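Local coordinates for protein necrotic enteritis toxin B (Clostridium perfringens, PDB 4I0N) that probably assembles into beta-barrel pores in the membranes of host cells, as pore-forming toxins of the alpha-hemolysin fold do, at residues S12-K17 against A23-S28; K53-L58 against I118-G123; T156-D161 against A166-K171. All blocks are in the same frame, centred on the assembly; numbering follows the deposited sequence.

The three contacts follow one another along the chain, each closing before the next opens. Contacts 1 and 2 lie on the same side of the chain's centre, their centres 11 Å apart, and touch: CD1 of Ile122, from contact 2, packs 3.6 Å from O of Ile16 in contact 1. Both also reach one six-stranded antiparallel sheet, through strands 14-18, 21-34 and 53-65. Contact 3 belongs to a different sheet and lies nearest the middle of the molecule, its centre 22 Å from that of contact 2, with nearest atoms about 8 Å apart, and 31 Å from that of contact 1. In contact 3 the Lys160 side chain is about 9 Å from a magnesium ion.

Contact 1. Residues S12-K17 against A23-S28; sequences SGEIIK and AIKYTS
Ile16 and Ala23 form the close-packed end of this hairpin. They are a hydrogen-bonded pair of the antiparallel strands, with Ile16 N giving a 2.8 Å bond to Ala23 O and Ala23 N answering to Ile16 O. On the same face CG1 of Ile16 lies 3.8 Å from CB of Ala23, while the other branch, CG2, meets the lysine chain 3.7 Å from Lys25 CG. The first torsion (chi1 56°) decides which branch goes where, sending CG1 to the alanine and CG2 to the lysine. Glu14 and Lys25, the second hydrogen-bonded pair, are joined by a nearly straight bond from Lys25 N to Glu14 O (169° at the hydrogen).

Toward Ser12 the contact is more exposed, and no cross-strand bond follows that of Glu14 N to Lys25 O. Gly13 CA still comes 3.4 Å from Tyr26 CE1, and Ser12 OG lies at the edge of the tyrosine ring, in its plane. The tyrosine also stacks with His283. The loose part is the outer Glu14 and Lys25 chains: they run alongside each other, yet Glu14 OE2 stops 4.4 Å from Lys25 NZ, too far for a salt bridge. Strand 14-18 is an outermost strand of its sheet within this chain, whereas 21-34 continues the pairing to 37-47. The chemistry implies that four backbone bonds and aliphatic packing hold this edge strand, with charge attraction probably adding only a modest, solvent-weakened share.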
ATOM      1  N   SER A  12       1.635 -24.889 -21.712  1.00 37.60           N
ATOM      2  CA  SER A  12       1.334 -24.586 -20.287  1.00 36.19           C
ATOM      3  C   SER A  12       0.262 -23.511 -20.134  1.00 32.85           C
ATOM      4  O   SER A  12      -0.042 -23.091 -19.016  1.00 33.08           O
ATOM      5  CB  SER A  12       2.608 -24.149 -19.560  1.00 36.18           C
ATOM      6  OG  SER A  12       3.086 -22.916 -20.077  1.00 36.41           O
ATOM      7  N   GLY A  13      -0.290 -23.038 -21.252  1.00 30.59           N
ATOM      8  CA  GLY A  13      -1.327 -22.011 -21.210  1.00 26.45           C
ATOM      9  C   GLY A  13      -2.719 -22.592 -21.053  1.00 26.24           C
ATOM     10  O   GLY A  13      -2.942 -23.773 -21.298  1.00 26.88           O
ATOM     11  N   GLU A  14      -3.658 -21.755 -20.633  1.00 24.23           N
ATOM     12  CA  GLU A  14      -5.037 -22.182 -20.431  1.00 25.13           C
ATOM     13  C   GLU A  14      -5.952 -21.347 -21.327  1.00 23.52           C
ATOM     14  O   GLU A  14      -5.825 -20.131 -21.384  1.00 20.84           O
ATOM     15  CB  GLU A  14      -5.413 -22.024 -18.947  1.00 26.58           C
ATOM     16  CG  GLU A  14      -6.824 -22.498 -18.594  1.00 31.75           C
ATOM     17  CD  GLU A  14      -7.111 -22.466 -17.088  1.00 36.07           C
ATOM     18  OE1 GLU A  14      -6.159 -22.473 -16.278  1.00 38.24           O
ATOM     19  OE2 GLU A  14      -8.304 -22.441 -16.718  1.00 39.55           O
ATOM     20  N   ILE A  15      -6.887 -22.001 -22.015  1.00 24.27           N
ATOM     21  CA  ILE A  15      -7.840 -21.275 -22.848  1.00 24.33           C
ATOM     22  C   ILE A  15      -8.868 -20.552 -21.997  1.00 24.90           C
ATOM     23  O   ILE A  15      -9.460 -21.142 -21.086  1.00 27.75           O
ATOM     24  CB  ILE A  15      -8.579 -22.203 -23.855  1.00 25.81           C
ATOM     25  CG1 ILE A  15      -7.602 -22.707 -24.911  1.00 26.46           C
ATOM     26  CG2 ILE A  15      -9.724 -21.449 -24.545  1.00 25.70           C
ATOM     27  CD1 ILE A  15      -8.180 -23.727 -25.876  1.00 30.01           C
ATOM     28  N   ILE A  16      -9.064 -19.273 -22.298  1.00 23.50           N
ATOM     29  CA  ILE A  16     -10.150 -18.487 -21.736  1.00 24.61           C
ATOM     30  C   ILE A  16     -11.138 -18.175 -22.855  1.00 24.84           C
ATOM     31  O   ILE A  16     -10.742 -18.014 -24.005  1.00 22.79           O
ATOM     32  CB  ILE A  16      -9.643 -17.185 -21.060  1.00 24.44           C
ATOM     33  CG1 ILE A  16      -8.833 -16.335 -22.045  1.00 23.01           C
ATOM     34  CG2 ILE A  16      -8.824 -17.532 -19.837  1.00 24.55           C
ATOM     35  CD1 ILE A  16      -8.419 -14.958 -21.538  1.00 26.65           C
ATOM     36  N   LYS A  17     -12.423 -18.122 -22.511  1.00 26.86           N
ATOM     37  CA  LYS A  17     -13.486 -17.967 -23.500  1.00 28.58           C
ATOM     38  C   LYS A  17     -14.450 -16.844 -23.091  1.00 30.98           C
ATOM     39  O   LYS A  17     -14.724 -16.653 -21.903  1.00 32.93           O
ATOM     40  CB  LYS A  17     -14.224 -19.305 -23.689  1.00 29.14           C
ATOM     41  CG  LYS A  17     -15.224 -19.332 -24.847  1.00 31.66           C
ATOM     42  N   ALA A  23      -8.826 -16.887 -25.991  1.00 15.69           N
ATOM     43  CA  ALA A  23      -7.435 -16.463 -25.856  1.00 14.52           C
ATOM     44  C   ALA A  23      -6.752 -17.439 -24.905  1.00 13.84           C
ATOM     45  O   ALA A  23      -7.390 -18.355 -24.399  1.00 15.04           O
ATOM     46  CB  ALA A  23      -7.363 -15.035 -25.317  1.00 14.01           C
ATOM     47  N   ILE A  24      -5.460 -17.245 -24.665  1.00 13.79           N
ATOM     48  CA  ILE A  24      -4.699 -18.148 -23.801  1.00 13.74           C
ATOM     49  C   ILE A  24      -4.131 -17.312 -22.663  1.00 13.73           C
ATOM     50  O   ILE A  24      -3.583 -16.239 -22.907  1.00 14.40           O
ATOM     51  CB  ILE A  24      -3.522 -18.802 -24.563  1.00 13.95           C
ATOM     52  CG1 ILE A  24      -4.025 -19.496 -25.840  1.00 16.15           C
ATOM     53  CG2 ILE A  24      -2.768 -19.790 -23.640  1.00 14.64           C
ATOM     54  CD1 ILE A  24      -2.913 -19.845 -26.846  1.00 17.16           C
ATOM     55  N   LYS A  25      -4.266 -17.804 -21.438  1.00 13.55           N
ATOM     56  CA  LYS A  25      -3.686 -17.126 -20.295  1.00 14.24           C
ATOM     57  C   LYS A  25      -2.591 -17.965 -19.634  1.00 14.00           C
ATOM     58  O   LYS A  25      -2.626 -19.194 -19.676  1.00 14.58           O
ATOM     59  CB  LYS A  25      -4.758 -16.724 -19.268  1.00 15.80           C
ATOM     60  CG  LYS A  25      -5.405 -17.878 -18.534  1.00 19.61           C
ATOM     61  CD  LYS A  25      -6.175 -17.410 -17.290  1.00 24.44           C
ATOM     62  CE  LYS A  25      -7.058 -18.553 -16.774  1.00 29.66           C
ATOM     63  NZ  LYS A  25      -7.834 -18.235 -15.528  1.00 33.42           N
ATOM     64  N   TYR A  26      -1.652 -17.270 -18.999  1.00 13.44           N
ATOM     65  CA  TYR A  26      -0.512 -17.883 -18.305  1.00 13.77           C
ATOM     66  C   TYR A  26      -0.367 -17.156 -16.988  1.00 13.44           C
ATOM     67  O   TYR A  26      -0.527 -15.935 -16.953  1.00 13.65           O
ATOM     68  CB  TYR A  26       0.790 -17.657 -19.083  1.00 13.36           C
ATOM     69  CG  TYR A  26       0.770 -18.213 -20.471  1.00 13.75           C
ATOM     70  CD1 TYR A  26       1.271 -19.487 -20.737  1.00 14.67           C
ATOM     71  CD2 TYR A  26       0.226 -17.477 -21.526  1.00 15.24           C
ATOM     72  CE1 TYR A  26       1.249 -20.007 -22.036  1.00 17.29           C
ATOM     73  CE2 TYR A  26       0.193 -17.998 -22.822  1.00 16.25           C
ATOM     74  CZ  TYR A  26       0.709 -19.257 -23.056  1.00 15.81           C
ATOM     75  OH  TYR A  26       0.693 -19.777 -24.324  1.00 18.01           O
ATOM     76  N   THR A  27      -0.021 -17.875 -15.925  1.00 13.90           N
ATOM     77  CA  THR A  27       0.169 -17.230 -14.628  1.00 13.69           C
ATOM     78  C   THR A  27       1.577 -17.418 -14.087  1.00 13.28           C
ATOM     79  O   THR A  27       2.254 -18.408 -14.389  1.00 13.79           O
ATOM     80  CB  THR A  27      -0.844 -17.728 -13.575  1.00 15.63           C
ATOM     81  OG1 THR A  27      -0.772 -19.152 -13.479  1.00 16.74           O
ATOM     82  CG2 THR A  27      -2.256 -17.317 -13.956  1.00 15.94           C
ATOM     83  N   SER A  28       2.028 -16.441 -13.305  1.00 12.97           N
ATOM     84  CA  SER A  28       3.333 -16.529 -12.648  1.00 12.34           C
ATOM     85  C   SER A  28       3.296 -15.674 -11.414  1.00 11.82           C
ATOM     86  O   SER A  28       2.446 -14.791 -11.291  1.00 13.24           O
ATOM     87  CB  SER A  28       4.457 -16.091 -13.603  1.00 12.53           C
ATOM     88  OG  SER A  28       5.717 -16.342 -13.011  1.00 13.60           O
TER

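Contact 2. Residues K53-L58 against I118-G123; sequences KKTALL and IGYSIG
Thr55 and Tyr120 meet between two layers of an alpha-hemolysin-type beta fold, where strand 53-65 of the six-stranded sheet faces strand 113-120 of a small three-stranded one. That small sheet, 113-120 with 126-127 and 144-150, flanks the unmodelled 129-142, consistent with the family's prestem folded against the beta core in a monomer. The segment axes come no closer than 8.7 Å and no hydrogen bond links the segments directly, so side chains fill the interval.

Tyr120 can be followed outward. Its CB lies 4.2 Å from Leu57 CD1. With CG anti to the backbone N (chi1 177°), the ring extends along the other strand to Thr55, whose side chain it crosses obliquely. There CD1 of the ring meets CG2 of the threonine at 3.9 Å, and one atom farther out CE1 lies 3.6 Å from Thr55 OG1. At the tip the tyrosine hydroxyl has its direct protein partner in Asp48, which also accepts a bond from Gly123 N.

Leu57 covers the other end, its CD1 lying 3.9 Å from Ile118 O. Ile126 packs against all four of these residues. A water bridges the segments: it donates to Tyr120 OH at 2.8 Å and to Lys53 O at 3.1 Å.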
ATOM      1  N   LYS A  53      -2.508  -5.670 -29.080  1.00 21.46           N
ATOM      2  CA  LYS A  53      -1.438  -5.582 -28.086  1.00 21.39           C
ATOM      3  C   LYS A  53      -1.439  -6.822 -27.173  1.00 20.77           C
ATOM      4  O   LYS A  53      -2.288  -7.720 -27.336  1.00 20.68           O
ATOM      5  CB  LYS A  53      -1.561  -4.291 -27.267  1.00 22.10           C
ATOM      6  CG  LYS A  53      -1.418  -3.003 -28.111  1.00 25.17           C
ATOM      7  CD  LYS A  53      -1.416  -1.732 -27.262  1.00 30.30           C
ATOM      8  CE  LYS A  53      -0.037  -1.420 -26.687  1.00 31.74           C
ATOM      9  NZ  LYS A  53       0.991  -1.014 -27.701  1.00 34.64           N
ATOM     10  N   LYS A  54      -0.483  -6.876 -26.239  1.00 18.95           N
ATOM     11  CA  LYS A  54      -0.413  -7.933 -25.213  1.00 18.40           C
ATOM     12  C   LYS A  54      -0.739  -7.279 -23.900  1.00 16.95           C
ATOM     13  O   LYS A  54      -0.372  -6.132 -23.700  1.00 16.24           O
ATOM     14  CB  LYS A  54       1.025  -8.432 -25.008  1.00 18.26           C
ATOM     15  CG  LYS A  54       1.616  -9.237 -26.072  1.00 21.64           C
ATOM     16  CD  LYS A  54       2.765  -9.989 -25.510  1.00 20.58           C
ATOM     17  CE  LYS A  54       4.061  -9.254 -25.587  1.00 21.29           C
ATOM     18  NZ  LYS A  54       5.093 -10.268 -25.967  1.00 21.33           N
ATOM     19  N   THR A  55      -1.352  -8.029 -22.987  1.00 16.07           N
ATOM     20  CA  THR A  55      -1.722  -7.503 -21.675  1.00 15.28           C
ATOM     21  C   THR A  55      -1.332  -8.456 -20.552  1.00 14.26           C
ATOM     22  O   THR A  55      -1.413  -9.672 -20.698  1.00 13.84           O
ATOM     23  CB  THR A  55      -3.253  -7.249 -21.600  1.00 15.83           C
ATOM     24  OG1 THR A  55      -3.635  -6.366 -22.664  1.00 19.78           O
ATOM     25  CG2 THR A  55      -3.660  -6.653 -20.227  1.00 14.63           C
ATOM     26  N   ALA A  56      -0.888  -7.902 -19.433  1.00 13.64           N
ATOM     27  CA  ALA A  56      -0.731  -8.698 -18.225  1.00 13.51           C
ATOM     28  C   ALA A  56      -1.501  -7.998 -17.112  1.00 13.23           C
ATOM     29  O   ALA A  56      -1.363  -6.800 -16.943  1.00 13.97           O
ATOM     30  CB  ALA A  56       0.722  -8.820 -17.854  1.00 13.76           C
ATOM     31  N   LEU A  57      -2.303  -8.741 -16.363  1.00 13.27           N
ATOM     32  CA  LEU A  57      -2.923  -8.214 -15.149  1.00 13.55           C
ATOM     33  C   LEU A  57      -1.963  -8.576 -14.015  1.00 13.02           C
ATOM     34  O   LEU A  57      -1.556  -9.734 -13.895  1.00 14.39           O
ATOM     35  CB  LEU A  57      -4.285  -8.873 -14.899  1.00 13.86           C
ATOM     36  CG  LEU A  57      -5.427  -8.600 -15.892  1.00 16.39           C
ATOM     37  CD1 LEU A  57      -6.718  -9.171 -15.350  1.00 17.44           C
ATOM     38  CD2 LEU A  57      -5.610  -7.112 -16.147  1.00 16.11           C
ATOM     39  N   LEU A  58      -1.574  -7.590 -13.216  1.00 12.28           N
ATOM     40  CA  LEU A  58      -0.637  -7.824 -12.129  1.00 12.23           C
ATOM     41  C   LEU A  58      -1.321  -7.590 -10.779  1.00 12.29           C
ATOM     42  O   LEU A  58      -2.143  -6.685 -10.637  1.00 12.66           O
ATOM     43  CB  LEU A  58       0.593  -6.896 -12.263  1.00 12.58           C
ATOM     44  CG  LEU A  58       1.410  -7.017 -13.558  1.00 13.55           C
ATOM     45  CD1 LEU A  58       2.638  -6.142 -13.484  1.00 16.31           C
ATOM     46  CD2 LEU A  58       1.821  -8.458 -13.806  1.00 16.12           C
ATOM     47  N   ILE A 118     -10.293  -5.613 -11.332  1.00 14.48           N
ATOM     48  CA  ILE A 118      -9.896  -5.132 -12.653  1.00 14.35           C
ATOM     49  C   ILE A 118     -10.052  -6.327 -13.583  1.00 14.74           C
ATOM     50  O   ILE A 118      -9.570  -7.404 -13.282  1.00 15.16           O
ATOM     51  CB  ILE A 118      -8.438  -4.539 -12.651  1.00 14.42           C
ATOM     52  CG1 ILE A 118      -8.021  -4.052 -14.044  1.00 15.26           C
ATOM     53  CG2 ILE A 118      -7.417  -5.516 -12.039  1.00 13.81           C
ATOM     54  CD1 ILE A 118      -6.904  -3.004 -13.971  1.00 15.86           C
ATOM     55  N   GLY A 119     -10.724  -6.128 -14.703  1.00 15.19           N
ATOM     56  CA  GLY A 119     -11.073  -7.245 -15.576  1.00 16.26           C
ATOM     57  C   GLY A 119     -10.521  -7.052 -16.977  1.00 16.74           C
ATOM     58  O   GLY A 119     -10.332  -5.913 -17.435  1.00 16.22           O
ATOM     59  N   TYR A 120     -10.255  -8.179 -17.642  1.00 17.21           N
ATOM     60  CA  TYR A 120      -9.804  -8.176 -19.027  1.00 17.24           C
ATOM     61  C   TYR A 120     -10.859  -8.853 -19.884  1.00 18.25           C
ATOM     62  O   TYR A 120     -11.308  -9.951 -19.569  1.00 19.01           O
ATOM     63  CB  TYR A 120      -8.454  -8.898 -19.171  1.00 17.19           C
ATOM     64  CG  TYR A 120      -7.991  -8.978 -20.608  1.00 16.67           C
ATOM     65  CD1 TYR A 120      -7.205  -7.966 -21.155  1.00 18.21           C
ATOM     66  CD2 TYR A 120      -8.348 -10.050 -21.426  1.00 16.40           C
ATOM     67  CE1 TYR A 120      -6.789  -8.015 -22.480  1.00 17.22           C
ATOM     68  CE2 TYR A 120      -7.943 -10.105 -22.760  1.00 16.80           C
ATOM     69  CZ  TYR A 120      -7.158  -9.083 -23.276  1.00 17.39           C
ATOM     70  OH  TYR A 120      -6.733  -9.116 -24.580  1.00 18.70           O
ATOM     71  N   SER A 121     -11.248  -8.194 -20.967  1.00 18.33           N
ATOM     72  CA  SER A 121     -12.147  -8.792 -21.947  1.00 19.51           C
ATOM     73  C   SER A 121     -11.388  -9.156 -23.208  1.00 19.85           C
ATOM     74  O   SER A 121     -10.559  -8.378 -23.683  1.00 19.32           O
ATOM     75  CB  SER A 121     -13.255  -7.821 -22.315  1.00 19.71           C
ATOM     76  OG  SER A 121     -14.061  -7.558 -21.186  1.00 22.84           O
ATOM     77  N   ILE A 122     -11.680 -10.337 -23.748  1.00 20.27           N
ATOM     78  CA  ILE A 122     -11.059 -10.769 -25.009  1.00 21.87           C
ATOM     79  C   ILE A 122     -11.314  -9.668 -26.044  1.00 22.56           C
ATOM     80  O   ILE A 122     -12.425  -9.137 -26.137  1.00 23.55           O
ATOM     81  CB  ILE A 122     -11.565 -12.174 -25.451  1.00 22.25           C
ATOM     82  CG1 ILE A 122     -10.976 -13.238 -24.507  1.00 23.38           C
ATOM     83  CG2 ILE A 122     -11.169 -12.473 -26.916  1.00 22.33           C
ATOM     84  CD1 ILE A 122     -11.719 -14.563 -24.471  1.00 24.99           C
ATOM     85  N   GLY A 123     -10.265  -9.278 -26.761  1.00 22.70           N
ATOM     86  CA  GLY A 123     -10.332  -8.118 -27.645  1.00 24.01           C
ATOM     87  C   GLY A 123      -9.519  -6.964 -27.094  1.00 23.73           C
ATOM     88  O   GLY A 123      -9.145  -6.048 -27.831  1.00 24.35           O
TER
HETATM   89  O   HOH W   1      -4.045  -8.576 -24.886  1.00 14.03           O

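Contact 3. Residues T156-D161 against A166-K171; sequences TIQRKD and ASWDIK
Gln158 lays its amide along the indole of Trp168, the two planes only 20° apart. NE2 of Gln158 is 3.4 Å from Trp168 CZ2, but neither it nor the indole N-H bonds to the other: the amide nitrogen is held by Ser103 and NE1 by Pro105 O. Thr156 runs alongside the same indole, its CG2 3.9 Å from Trp168 CD1.

Beside Ser167 and Asp169 the contacts turn polar. With CG between the backbone N and the carbonyl carbon (chi1 48°) and a bend at chi3, Arg159 brings NH1 to Ser167 OG in a 2.7 Å hydrogen bond at the guanidinium edge; this hydroxyl also bonds Asn88 of strand 76-92. The guanidinium plane is within 20° of the Asp169 carboxylate plane. Arg159 CD lies 3.3 Å from Asp169 OD1, whereas the salt bridge from Arg159 NE to Asp169 OD2 is long, at 4.0 Å. Arg86 is the stronger partner of that aspartate.

Arg159 and Lys160 both face Ser167, a classic beta bulge: Ser167 O accepts Arg159 N at 2.9 Å and, weakly, Lys160 N. This hairpin of strands 154-162 and 165-172 is continued by 108-109 on one side and 76-92 on the other, while Met224 of strand 219-231 packs on Trp168.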
ATOM      1  N   THR A 156      -7.395   5.598   1.721  1.00  9.48           N
ATOM      2  CA  THR A 156      -6.519   5.364   0.582  1.00  8.98           C
ATOM      3  C   THR A 156      -6.752   6.477  -0.439  1.00  9.37           C
ATOM      4  O   THR A 156      -7.899   6.756  -0.809  1.00  9.39           O
ATOM      5  CB  THR A 156      -6.838   4.029  -0.092  1.00  8.65           C
ATOM      6  OG1 THR A 156      -6.521   2.978   0.824  1.00  9.69           O
ATOM      7  CG2 THR A 156      -6.009   3.862  -1.394  1.00  9.47           C
ATOM      8  N   ILE A 157      -5.665   7.125  -0.852  1.00  8.86           N
ATOM      9  CA  ILE A 157      -5.737   8.188  -1.863  1.00  9.49           C
ATOM     10  C   ILE A 157      -4.860   7.734  -3.015  1.00 10.51           C
ATOM     11  O   ILE A 157      -3.646   7.577  -2.842  1.00  9.31           O
ATOM     12  CB  ILE A 157      -5.214   9.537  -1.304  1.00  9.94           C
ATOM     13  CG1 ILE A 157      -6.018   9.929  -0.043  1.00 11.57           C
ATOM     14  CG2 ILE A 157      -5.237  10.635  -2.396  1.00 11.24           C
ATOM     15  CD1 ILE A 157      -5.301  10.909   0.875  1.00 16.09           C
ATOM     16  N   GLN A 158      -5.446   7.487  -4.185  1.00 10.96           N
ATOM     17  CA  GLN A 158      -4.576   7.231  -5.341  1.00 12.71           C
ATOM     18  C   GLN A 158      -4.018   8.572  -5.818  1.00 13.66           C
ATOM     19  O   GLN A 158      -4.746   9.394  -6.368  1.00 15.12           O
ATOM     20  CB  GLN A 158      -5.271   6.477  -6.473  1.00 12.85           C
ATOM     21  CG  GLN A 158      -4.260   6.093  -7.582  1.00 13.68           C
ATOM     22  CD  GLN A 158      -4.819   5.176  -8.658  1.00 16.45           C
ATOM     23  OE1 GLN A 158      -5.912   5.405  -9.181  1.00 16.00           O
ATOM     24  NE2 GLN A 158      -4.048   4.136  -9.014  1.00 14.59           N
ATOM     25  N   ARG A 159      -2.738   8.801  -5.558  1.00 13.93           N
ATOM     26  CA  ARG A 159      -2.118  10.113  -5.773  1.00 15.95           C
ATOM     27  C   ARG A 159      -1.507  10.263  -7.161  1.00 16.63           C
ATOM     28  O   ARG A 159      -1.353  11.388  -7.650  1.00 16.42           O
ATOM     29  CB  ARG A 159      -1.075  10.393  -4.691  1.00 16.23           C
ATOM     30  CG  ARG A 159      -0.103   9.235  -4.457  1.00 17.69           C
ATOM     31  CD  ARG A 159       0.929   9.554  -3.386  1.00 21.85           C
ATOM     32  NE  ARG A 159       1.746  10.713  -3.750  1.00 23.30           N
ATOM     33  CZ  ARG A 159       2.829  10.675  -4.523  1.00 25.43           C
ATOM     34  NH1 ARG A 159       3.259   9.532  -5.042  1.00 24.88           N
ATOM     35  NH2 ARG A 159       3.492  11.798  -4.785  1.00 27.95           N
ATOM     36  N   LYS A 160      -1.168   9.136  -7.789  1.00 16.02           N
ATOM     37  CA  LYS A 160      -0.680   9.144  -9.178  1.00 17.04           C
ATOM     38  C   LYS A 160      -1.280   7.981  -9.956  1.00 16.44           C
ATOM     39  O   LYS A 160      -1.444   6.881  -9.426  1.00 14.86           O
ATOM     40  CB  LYS A 160       0.858   9.060  -9.239  1.00 16.84           C
ATOM     41  CG  LYS A 160       1.608  10.194  -8.531  1.00 19.74           C
ATOM     42  CD  LYS A 160       1.530  11.504  -9.309  1.00 25.27           C
ATOM     43  CE  LYS A 160       2.088  12.652  -8.475  1.00 28.15           C
ATOM     44  NZ  LYS A 160       2.092  13.925  -9.243  1.00 30.63           N
ATOM     45  N   ASP A 161      -1.641   8.246 -11.212  1.00 17.15           N
ATOM     46  CA  ASP A 161      -2.212   7.215 -12.064  1.00 18.10           C
ATOM     47  C   ASP A 161      -1.880   7.553 -13.513  1.00 19.42           C
ATOM     48  O   ASP A 161      -2.742   8.016 -14.273  1.00 20.46           O
ATOM     49  CB  ASP A 161      -3.731   7.108 -11.853  1.00 19.26           C
ATOM     50  N   ALA A 166       1.770   4.171 -10.764  1.00 11.28           N
ATOM     51  CA  ALA A 166       0.549   4.165  -9.987  1.00 11.13           C
ATOM     52  C   ALA A 166       1.022   4.328  -8.550  1.00 11.20           C
ATOM     53  O   ALA A 166       1.948   3.640  -8.110  1.00 12.03           O
ATOM     54  CB  ALA A 166      -0.183   2.826 -10.140  1.00 11.83           C
ATOM     55  N   SER A 167       0.431   5.270  -7.835  1.00 10.94           N
ATOM     56  CA  SER A 167       0.865   5.531  -6.471  1.00 10.67           C
ATOM     57  C   SER A 167      -0.325   5.768  -5.556  1.00 10.39           C
ATOM     58  O   SER A 167      -1.296   6.376  -5.971  1.00 11.08           O
ATOM     59  CB  SER A 167       1.790   6.739  -6.446  1.00 11.75           C
ATOM     60  OG  SER A 167       2.191   7.006  -5.109  1.00 12.17           O
ATOM     61  N   TRP A 168      -0.218   5.286  -4.320  1.00  9.65           N
ATOM     62  CA  TRP A 168      -1.283   5.364  -3.328  1.00  9.68           C
ATOM     63  C   TRP A 168      -0.711   5.795  -1.988  1.00 10.36           C
ATOM     64  O   TRP A 168       0.319   5.276  -1.562  1.00  9.73           O
ATOM     65  CB  TRP A 168      -1.926   4.004  -3.116  1.00  9.86           C
ATOM     66  CG  TRP A 168      -2.615   3.428  -4.317  1.00  9.36           C
ATOM     67  CD1 TRP A 168      -3.926   3.594  -4.671  1.00 10.25           C
ATOM     68  CD2 TRP A 168      -2.029   2.588  -5.316  1.00 10.53           C
ATOM     69  NE1 TRP A 168      -4.198   2.907  -5.836  1.00 10.91           N
ATOM     70  CE2 TRP A 168      -3.051   2.278  -6.253  1.00  9.85           C
ATOM     71  CE3 TRP A 168      -0.738   2.060  -5.512  1.00 10.78           C
ATOM     72  CZ2 TRP A 168      -2.834   1.434  -7.362  1.00  9.60           C
ATOM     73  CZ3 TRP A 168      -0.513   1.252  -6.636  1.00  8.59           C
ATOM     74  CH2 TRP A 168      -1.555   0.940  -7.536  1.00  8.26           C
ATOM     75  N   ASP A 169      -1.379   6.745  -1.341  1.00 10.13           N
ATOM     76  CA  ASP A 169      -1.116   7.040   0.062  1.00 10.10           C
ATOM     77  C   ASP A 169      -2.223   6.447   0.898  1.00  9.79           C
ATOM     78  O   ASP A 169      -3.405   6.672   0.621  1.00  9.38           O
ATOM     79  CB  ASP A 169      -1.057   8.550   0.296  1.00 10.76           C
ATOM     80  CG  ASP A 169       0.279   9.136  -0.048  1.00 14.08           C
ATOM     81  OD1 ASP A 169       1.219   8.366  -0.350  1.00 15.30           O
ATOM     82  OD2 ASP A 169       0.400  10.371  -0.012  1.00 16.38           O
ATOM     83  N   ILE A 170      -1.831   5.670   1.896  1.00  9.29           N
ATOM     84  CA  ILE A 170      -2.778   5.173   2.882  1.00  9.80           C
ATOM     85  C   ILE A 170      -2.472   6.002   4.124  1.00  9.50           C
ATOM     86  O   ILE A 170      -1.446   5.802   4.803  1.00  9.63           O
ATOM     87  CB  ILE A 170      -2.677   3.643   3.086  1.00 10.46           C
ATOM     88  CG1 ILE A 170      -3.196   2.910   1.836  1.00 12.01           C
ATOM     89  CG2 ILE A 170      -3.466   3.196   4.345  1.00 10.98           C
ATOM     90  CD1 ILE A 170      -2.215   2.872   0.687  1.00 13.78           C
ATOM     91  N   LYS A 171      -3.353   6.967   4.380  1.00  8.43           N
ATOM     92  CA  LYS A 171      -3.038   8.064   5.284  1.00  8.81           C
ATOM     93  C   LYS A 171      -3.989   8.064   6.473  1.00  8.21           C
ATOM     94  O   LYS A 171      -5.183   7.856   6.334  1.00  8.29           O
ATOM     95  CB  LYS A 171      -3.139   9.415   4.545  1.00  9.24           C
ATOM     96  CG  LYS A 171      -2.721  10.619   5.377  1.00 10.54           C
ATOM     97  CD  LYS A 171      -2.771  11.905   4.486  1.00 14.71           C
ATOM     98  CE  LYS A 171      -2.449  13.186   5.283  1.00 14.95           C
ATOM     99  NZ  LYS A 171      -1.026  13.244   5.797  1.00 16.21           N
TER